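Local coordinates for NIPSNAP domain-containing protein (Burkholderia xenovorans, PDB 5KAK) that is of unknown function but belongs to the NipSnap family, whose domain falls among the dimeric alpha-beta barrels, and packs against further copies of itself, at residues 17-20 against 24-27; 36-41 against 61-66; 49-52 against 57-60. All coordinates share one frame; numbering follows the deposited sequence.

Contact 1: residues 17-20 against 24-27; sequences DLRP and REFA
Leu18 and Phe26 meet where strand 10-18 hands over to helix 23-42, the first beta-alpha step of a ferredoxin-like fold of the kind found in dimeric alpha-beta barrels. Phe26 can be traced outward from its CB, which lies 3.8 Å from Leu18 CD1. One bond on, CG stays close to that same methyl. At the ring, CD2 sits 3.8 Å from Leu18 CD1, and the other branch joins in, with Leu18 CD2 3.9 Å from Phe26 CD2. The two side chains cross at about a right angle, and both Leu18 methyls lie near CD2, with CD1 approaching the ring obliquely. With CG anti to the backbone N (chi1 -172°), the rest of the phenyl runs on into the core, where it stacks with Phe30 and touches Val59 and Leu95; Met107 of a third subunit also packs on it.

Beside this apolar pair, partly exposed Arg19 and Glu25 face each other. Arg19 bends at chi3 (80°) to bring its guanidinium round, and the edge of that group, near its plane, faces the carboxylate, with the two planes 53° apart. The direct salt bridge is long, 3.7 Å from Arg19 NH2 to Glu25 OE1, and water does much of the joining. Glu25 OE2 has its own partner, the hydrogen-bonded His29 one turn along the helix. One water accepts from Arg19 NH2 at 2.7 Å and donates to Glu25 OE1 at 2.7 Å; a second accepts from Arg19 NH2 at 3.1 Å and donates to Glu25 OE1 at 2.6 Å.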
loop_
_atom_site.group_PDB
_atom_site.type_symbol
_atom_site.label_atom_id
_atom_site.label_comp_id
_atom_site.label_asym_id
_atom_site.label_seq_id
_atom_site.Cartn_x
_atom_site.Cartn_y
_atom_site.Cartn_z
ATOM N N ASP E 17 -11.980 2.947 7.659
ATOM C CA ASP E 17 -12.146 3.785 6.484
ATOM C C ASP E 17 -13.614 3.767 6.082
ATOM O O ASP E 17 -14.215 2.701 5.981
ATOM C CB ASP E 17 -11.265 3.302 5.346
ATOM C CG ASP E 17 -9.793 3.364 5.689
ATOM O OD1 ASP E 17 -9.312 4.462 6.029
ATOM O OD2 ASP E 17 -9.131 2.309 5.643
ATOM N N LEU E 18 -14.173 4.949 5.850
ATOM C CA LEU E 18 -15.598 5.124 5.612
ATOM C C LEU E 18 -15.870 5.498 4.162
ATOM O O LEU E 18 -14.976 5.928 3.435
ATOM C CB LEU E 18 -16.163 6.214 6.533
ATOM C CG LEU E 18 -15.907 5.927 8.013
ATOM C CD1 LEU E 18 -16.450 7.033 8.891
ATOM C CD2 LEU E 18 -16.570 4.624 8.360
ATOM N N ARG E 19 -17.145 5.358 3.768
ATOM C CA ARG E 19 -17.648 5.905 2.516
ATOM C C ARG E 19 -17.266 7.383 2.451
ATOM O O ARG E 19 -17.206 8.051 3.492
ATOM C CB ARG E 19 -19.171 5.702 2.465
ATOM C CG ARG E 19 -19.907 6.413 1.352
ATOM C CD ARG E 19 -21.403 6.179 1.486
ATOM N NE ARG E 19 -22.032 7.040 2.490
ATOM C CZ ARG E 19 -23.250 6.825 2.987
ATOM N NH1 ARG E 19 -23.945 5.768 2.587
ATOM N NH2 ARG E 19 -23.772 7.656 3.887
ATOM N N PRO E 20 -16.968 7.936 1.274
ATOM C CA PRO E 20 -16.598 9.355 1.214
ATOM C C PRO E 20 -17.632 10.269 1.871
ATOM O O PRO E 20 -18.846 10.152 1.644
ATOM C CB PRO E 20 -16.477 9.618 -0.286
ATOM C CG PRO E 20 -16.012 8.281 -0.842
ATOM C CD PRO E 20 -16.768 7.257 -0.024
ATOM N N ARG E 24 -19.180 12.453 9.095
ATOM C CA ARG E 24 -20.127 13.317 9.793
ATOM C C ARG E 24 -21.291 12.505 10.354
ATOM O O ARG E 24 -21.626 12.609 11.541
ATOM C CB ARG E 24 -20.630 14.420 8.854
ATOM N N GLU E 25 -21.902 11.668 9.513
ATOM C CA GLU E 25 -22.986 10.814 9.980
ATOM C C GLU E 25 -22.504 9.819 11.025
ATOM O O GLU E 25 -23.214 9.552 12.007
ATOM C CB GLU E 25 -23.618 10.067 8.814
ATOM C CG GLU E 25 -24.946 9.447 9.199
ATOM C CD GLU E 25 -25.568 8.638 8.090
ATOM O OE1 GLU E 25 -25.382 9.004 6.908
ATOM O OE2 GLU E 25 -26.244 7.635 8.407
ATOM N N PHE E 26 -21.322 9.229 10.804
ATOM C CA PHE E 26 -20.725 8.306 11.769
ATOM C C PHE E 26 -20.626 8.962 13.146
ATOM O O PHE E 26 -21.115 8.418 14.149
ATOM C CB PHE E 26 -19.349 7.862 11.252
ATOM C CG PHE E 26 -18.698 6.769 12.061
ATOM C CD1 PHE E 26 -18.108 7.054 13.272
ATOM C CD2 PHE E 26 -18.643 5.455 11.586
ATOM C CE1 PHE E 26 -17.500 6.065 14.012
ATOM C CE2 PHE E 26 -18.034 4.463 12.315
ATOM C CZ PHE E 26 -17.457 4.760 13.529
ATOM N N ALA E 27 -20.045 10.164 13.195
ATOM C CA ALA E 27 -19.932 10.908 14.448
ATOM C C ALA E 27 -21.298 11.218 15.042
ATOM O O ALA E 27 -21.490 11.115 16.260
ATOM C CB ALA E 27 -19.151 12.203 14.215
HETATM O O HOH W 1 -23.600 9.981 5.171
HETATM O O HOH W 2 -26.700 7.768 4.978
#

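Contact 2: residues 36-41 against 61-66; sequences AIQRPV and HLWGYE
Gln38 lays its side chain against the six-membered end of the Trp63 indole. Its CG is anti to the backbone N (chi1 -176°) and the chain stays extended beyond it, which brings CG and the terminal amide alongside the ring: CG is 4.0 Å from Trp63 CH2, CD is 3.6 Å from Trp63 CZ2, and OE1 is nearest, 3.4 Å from Trp63 CZ2. The amide is not stacked on the indole; its plane is tilted 54° from the ring, and OE1 comes in obliquely. Here helix 23-42 crosses one face of the antiparallel sheet, as in the ferredoxin-like fold of dimeric alpha-beta barrels, and Trp63 reaches from strand 58-65 to the helix. Leu78 and Trp84, from the following two helices, cover Gln38 further. Arg39 offers backbone more than side chain: its CA lies 4.0 Å from Trp63 CZ3, at the ring edge, while in one of two conformers its guanidinium goes to Trp117 in a cation-pi contact and to the carbonyl of Phe109 of the third subunit. At the pyrrole end a bond helps hold the indole's rotation: Trp63 NE1 donates to His61 ND1 at 3.0 Å, nearly straight (160°) and in the plane of both rings.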
loop_
_atom_site.group_PDB
_atom_site.type_symbol
_atom_site.label_atom_id
_atom_site.label_comp_id
_atom_site.label_asym_id
_atom_site.label_seq_id
_atom_site.Cartn_x
_atom_site.Cartn_y
_atom_site.Cartn_z
ATOM N N ALA E 36 -23.036 5.789 24.072
ATOM C CA ALA E 36 -23.716 5.439 25.313
ATOM C C ALA E 36 -23.835 3.933 25.465
ATOM O O ALA E 36 -23.919 3.427 26.590
ATOM C CB ALA E 36 -25.104 6.079 25.355
ATOM N N ILE E 37 -23.872 3.207 24.350
ATOM C CA ILE E 37 -23.854 1.752 24.402
ATOM C C ILE E 37 -22.440 1.246 24.648
ATOM O O ILE E 37 -22.201 0.422 25.538
ATOM C CB ILE E 37 -24.415 1.156 23.100
ATOM C CG1 ILE E 37 -25.818 1.661 22.814
ATOM C CG2 ILE E 37 -24.414 -0.360 23.165
ATOM C CD1 ILE E 37 -26.300 1.277 21.436
ATOM N N GLN E 38 -21.483 1.734 23.847
ATOM C CA GLN E 38 -20.193 1.067 23.740
ATOM C C GLN E 38 -19.242 1.441 24.868
ATOM O O GLN E 38 -18.565 0.569 25.413
ATOM C CB GLN E 38 -19.561 1.383 22.381
ATOM C CG GLN E 38 -18.241 0.653 22.123
ATOM C CD GLN E 38 -17.554 1.117 20.851
ATOM O OE1 GLN E 38 -17.652 2.282 20.473
ATOM N NE2 GLN E 38 -16.867 0.201 20.176
ATOM N N ARG E 39 -19.177 2.715 25.239
ATOM C CA ARG E 39 -18.185 3.128 26.227
ATOM C C ARG E 39 -18.358 2.466 27.589
ATOM O O ARG E 39 -17.338 2.064 28.175
ATOM C CB ARG E 39 -18.184 4.656 26.368
ATOM C CG ARG E 39 -17.110 5.166 27.329
ATOM C CD ARG E 39 -16.774 6.620 27.072
ATOM N NE ARG E 39 -17.962 7.399 26.751
ATOM C CZ ARG E 39 -17.942 8.681 26.402
ATOM N NH1 ARG E 39 -16.792 9.335 26.340
ATOM N NH2 ARG E 39 -19.074 9.310 26.118
ATOM N N PRO E 40 -19.563 2.314 28.150
ATOM C CA PRO E 40 -19.642 1.667 29.470
ATOM C C PRO E 40 -19.177 0.223 29.454
ATOM O O PRO E 40 -18.676 -0.266 30.474
ATOM C CB PRO E 40 -21.132 1.763 29.831
ATOM C CG PRO E 40 -21.705 2.794 28.900
ATOM C CD PRO E 40 -20.895 2.705 27.654
ATOM N N VAL E 41 -19.350 -0.481 28.338
ATOM C CA VAL E 41 -18.962 -1.886 28.269
ATOM C C VAL E 41 -17.451 -2.017 28.108
ATOM O O VAL E 41 -16.779 -2.765 28.842
ATOM C CB VAL E 41 -19.718 -2.578 27.119
ATOM C CG1 VAL E 41 -19.371 -4.048 27.051
ATOM C CG2 VAL E 41 -21.239 -2.382 27.286
ATOM N N HIS E 61 -9.930 5.260 16.664
ATOM C CA HIS E 61 -10.316 5.233 18.074
ATOM C C HIS E 61 -9.410 4.290 18.855
ATOM O O HIS E 61 -9.022 3.224 18.365
ATOM C CB HIS E 61 -11.838 4.891 18.284
ATOM C CG HIS E 61 -12.388 3.809 17.403
ATOM N ND1 HIS E 61 -12.939 2.650 17.908
ATOM C CD2 HIS E 61 -12.534 3.736 16.058
ATOM C CE1 HIS E 61 -13.369 1.894 16.913
ATOM N NE2 HIS E 61 -13.142 2.533 15.779
ATOM N N LEU E 62 -9.044 4.708 20.063
ATOM C CA LEU E 62 -8.120 3.959 20.909
ATOM C C LEU E 62 -8.804 3.623 22.221
ATOM O O LEU E 62 -9.288 4.524 22.915
ATOM C CB LEU E 62 -6.849 4.752 21.192
ATOM C CG LEU E 62 -5.828 4.920 20.080
ATOM C CD1 LEU E 62 -6.313 5.895 19.043
ATOM C CD2 LEU E 62 -4.482 5.346 20.661
ATOM N N TRP E 63 -8.788 2.342 22.569
ATOM C CA TRP E 63 -9.382 1.803 23.788
ATOM C C TRP E 63 -8.315 1.144 24.659
ATOM O O TRP E 63 -7.501 0.353 24.164
ATOM C CB TRP E 63 -10.445 0.778 23.433
ATOM C CG TRP E 63 -11.546 1.354 22.619
ATOM C CD1 TRP E 63 -11.597 1.456 21.265
ATOM C CD2 TRP E 63 -12.763 1.906 23.119
ATOM N NE1 TRP E 63 -12.789 2.038 20.883
ATOM C CE2 TRP E 63 -13.519 2.327 22.008
ATOM C CE3 TRP E 63 -13.289 2.090 24.407
ATOM C CZ2 TRP E 63 -14.773 2.924 22.141
ATOM C CZ3 TRP E 63 -14.539 2.670 24.541
ATOM C CH2 TRP E 63 -15.269 3.082 23.415
ATOM N N GLY E 64 -8.348 1.439 25.953
ATOM C CA GLY E 64 -7.384 0.897 26.897
ATOM C C GLY E 64 -7.965 -0.260 27.693
ATOM O O GLY E 64 -9.135 -0.244 28.069
ATOM N N TYR E 65 -7.119 -1.256 27.960
ATOM C CA TYR E 65 -7.505 -2.452 28.686
ATOM C C TYR E 65 -6.395 -2.779 29.676
ATOM O O TYR E 65 -5.229 -2.444 29.456
ATOM C CB TYR E 65 -7.761 -3.627 27.726
ATOM C CG TYR E 65 -8.919 -3.370 26.784
ATOM C CD1 TYR E 65 -10.222 -3.556 27.215
ATOM C CD2 TYR E 65 -8.707 -2.938 25.483
ATOM C CE1 TYR E 65 -11.283 -3.326 26.378
ATOM C CE2 TYR E 65 -9.777 -2.702 24.625
ATOM C CZ TYR E 65 -11.065 -2.904 25.094
ATOM O OH TYR E 65 -12.149 -2.674 24.281
ATOM N N GLU E 66 -6.767 -3.413 30.784
ATOM C CA GLU E 66 -5.761 -3.749 31.786
ATOM C C GLU E 66 -4.873 -4.885 31.314
ATOM O O GLU E 66 -3.719 -4.991 31.752
ATOM C CB GLU E 66 -6.433 -4.111 33.115
ATOM C CG GLU E 66 -7.173 -2.941 33.744
ATOM C CD GLU E 66 -8.041 -3.350 34.915
ATOM O OE1 GLU E 66 -7.523 -3.997 35.851
ATOM O OE2 GLU E 66 -9.250 -3.027 34.896
#

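Contact 3: residues 49-52 against 57-60; sequences FYTD and NQVV
The carbonyl oxygen of Gln58 is gripped twice by strand 45-51. Thr51 N donates to Gln58 O at 2.9 Å, and Tyr50 CA adds a CA-H...O contact to Gln58 O at 3.3 Å. The same pattern recurs, in the other direction, one step along the hairpin: Phe49 O takes a hydrogen bond from Val60 N at 2.9 Å and a CA-H...O contact, Val59 CA to Phe49 O, at 3.2 Å. Phe49 N closes the ring by donating to Val60 O at 2.8 Å. Phe49 and Val60 thus form a hydrogen-bonded antiparallel pair, and Tyr50 and Val59 a non-hydrogen-bonded one, with Tyr50 CB loosely beside Val59 CG1 on the opposite face from Phe49 and Val60.

Toward the turn the strands part, and a water donates to Thr51 O at 2.8 Å while accepting a weak bond from Asn57 N. Thr51 OG1 sits between its own N and carbonyl carbon (chi1 54°) and bonds to Pro55 O within the loop. The same rotamer brings the methyl against Gln58 as well: Thr51 CG2 lies 3.6 Å from Gln58 OE1, which is itself hydrogen-bonded to Lys102 of a third subunit, while Gln58 NE2 binds Asp17. The far side of strand 45-51 is ladder-paired with a strand of that same subunit, carrying the sheet across the interface. Intrachain and interchain bonds therefore grip one strand from both sides, and the buried amide of Gln58 is satisfied at both ends, by lysine and by aspartate.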
loop_
_atom_site.group_PDB
_atom_site.type_symbol
_atom_site.label_atom_id
_atom_site.label_comp_id
_atom_site.label_asym_id
_atom_site.label_seq_id
_atom_site.Cartn_x
_atom_site.Cartn_y
_atom_site.Cartn_z
ATOM N N PHE E 49 -11.622 9.874 17.042
ATOM C CA PHE E 49 -11.306 10.978 16.154
ATOM C C PHE E 49 -11.767 10.677 14.740
ATOM O O PHE E 49 -11.989 9.525 14.361
ATOM C CB PHE E 49 -9.792 11.265 16.087
ATOM C CG PHE E 49 -9.114 11.323 17.413
ATOM C CD1 PHE E 49 -9.091 12.507 18.151
ATOM C CD2 PHE E 49 -8.484 10.204 17.921
ATOM C CE1 PHE E 49 -8.453 12.561 19.381
ATOM C CE2 PHE E 49 -7.842 10.248 19.133
ATOM C CZ PHE E 49 -7.825 11.424 19.879
ATOM N N TYR E 50 -11.836 11.725 13.935
ATOM C CA TYR E 50 -11.850 11.553 12.491
ATOM C C TYR E 50 -10.699 12.341 11.880
ATOM O O TYR E 50 -10.203 13.308 12.469
ATOM C CB TYR E 50 -13.190 11.982 11.878
ATOM C CG TYR E 50 -13.522 13.430 12.082
ATOM C CD1 TYR E 50 -14.140 13.864 13.253
ATOM C CD2 TYR E 50 -13.252 14.362 11.092
ATOM C CE1 TYR E 50 -14.456 15.193 13.440
ATOM C CE2 TYR E 50 -13.566 15.699 11.269
ATOM C CZ TYR E 50 -14.170 16.107 12.441
ATOM O OH TYR E 50 -14.487 17.433 12.618
ATOM N N THR E 51 -10.239 11.910 10.706
ATOM C CA THR E 51 -9.095 12.573 10.096
ATOM C C THR E 51 -9.487 13.885 9.421
ATOM O O THR E 51 -10.567 14.016 8.833
ATOM C CB THR E 51 -8.420 11.658 9.079
ATOM O OG1 THR E 51 -9.390 11.205 8.126
ATOM C CG2 THR E 51 -7.779 10.477 9.811
ATOM N N ASP E 52 -8.607 14.871 9.540
ATOM C CA ASP E 52 -8.686 16.081 8.735
ATOM C C ASP E 52 -7.523 16.217 7.773
ATOM O O ASP E 52 -7.681 16.824 6.711
ATOM C CB ASP E 52 -8.744 17.331 9.624
ATOM C CG ASP E 52 -8.845 18.625 8.809
ATOM O OD1 ASP E 52 -9.888 18.851 8.148
ATOM O OD2 ASP E 52 -7.880 19.405 8.816
ATOM N N ASN E 57 -11.815 10.551 5.362
ATOM C CA ASN E 57 -12.961 9.665 5.597
ATOM C C ASN E 57 -12.559 8.499 6.491
ATOM O O ASN E 57 -12.893 7.344 6.226
ATOM C CB ASN E 57 -13.553 9.151 4.283
ATOM C CG ASN E 57 -13.813 10.262 3.293
ATOM O OD1 ASN E 57 -14.457 11.260 3.616
ATOM N ND2 ASN E 57 -13.302 10.102 2.079
ATOM N N GLN E 58 -11.819 8.798 7.546
ATOM C CA GLN E 58 -11.223 7.758 8.374
ATOM C C GLN E 58 -11.501 8.100 9.821
ATOM O O GLN E 58 -11.328 9.254 10.238
ATOM C CB GLN E 58 -9.706 7.622 8.131
ATOM C CG GLN E 58 -9.066 6.486 8.907
ATOM C CD GLN E 58 -7.563 6.392 8.685
ATOM O OE1 GLN E 58 -6.789 7.089 9.344
ATOM N NE2 GLN E 58 -7.146 5.498 7.785
ATOM N N VAL E 59 -11.945 7.112 10.583
ATOM C CA VAL E 59 -12.133 7.296 12.010
ATOM C C VAL E 59 -11.092 6.451 12.724
ATOM O O VAL E 59 -10.771 5.326 12.301
ATOM C CB VAL E 59 -13.569 6.968 12.481
ATOM C CG1 VAL E 59 -14.548 7.986 11.938
ATOM C CG2 VAL E 59 -13.981 5.601 12.052
ATOM N N VAL E 60 -10.551 7.013 13.796
ATOM C CA VAL E 60 -9.464 6.418 14.562
ATOM C C VAL E 60 -9.869 6.439 16.028
ATOM O O VAL E 60 -10.122 7.513 16.581
ATOM C CB VAL E 60 -8.147 7.183 14.355
ATOM C CG1 VAL E 60 -7.046 6.638 15.262
ATOM C CG2 VAL E 60 -7.716 7.127 12.913
HETATM O O HOH W 3 -12.389 12.143 7.716
#

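How the contacts relate
Along the chain contact 1 comes first, at the start of helix 23-42; contact 2 joins the far part of that helix to strand 58-65, and contact 3, in the hairpin of strands 45-51 and 58-65, falls between the two segments of contact 2 in the sequence. Contacts 1 and 2 are about 20 Å apart between centres, one near each end of the helix, and both tie it to the same antiparallel sheet. Contact 3, its centre about 17 Å from that of contact 2, shares strand 58-65 with it. Contacts 1 and 3 are close, about 8 Å between centres, and touch directly: Leu18 N hydrogen-bonds to Asn57 O at 2.7 Å. The helix-sheet layer and the hairpin both border the third subunit.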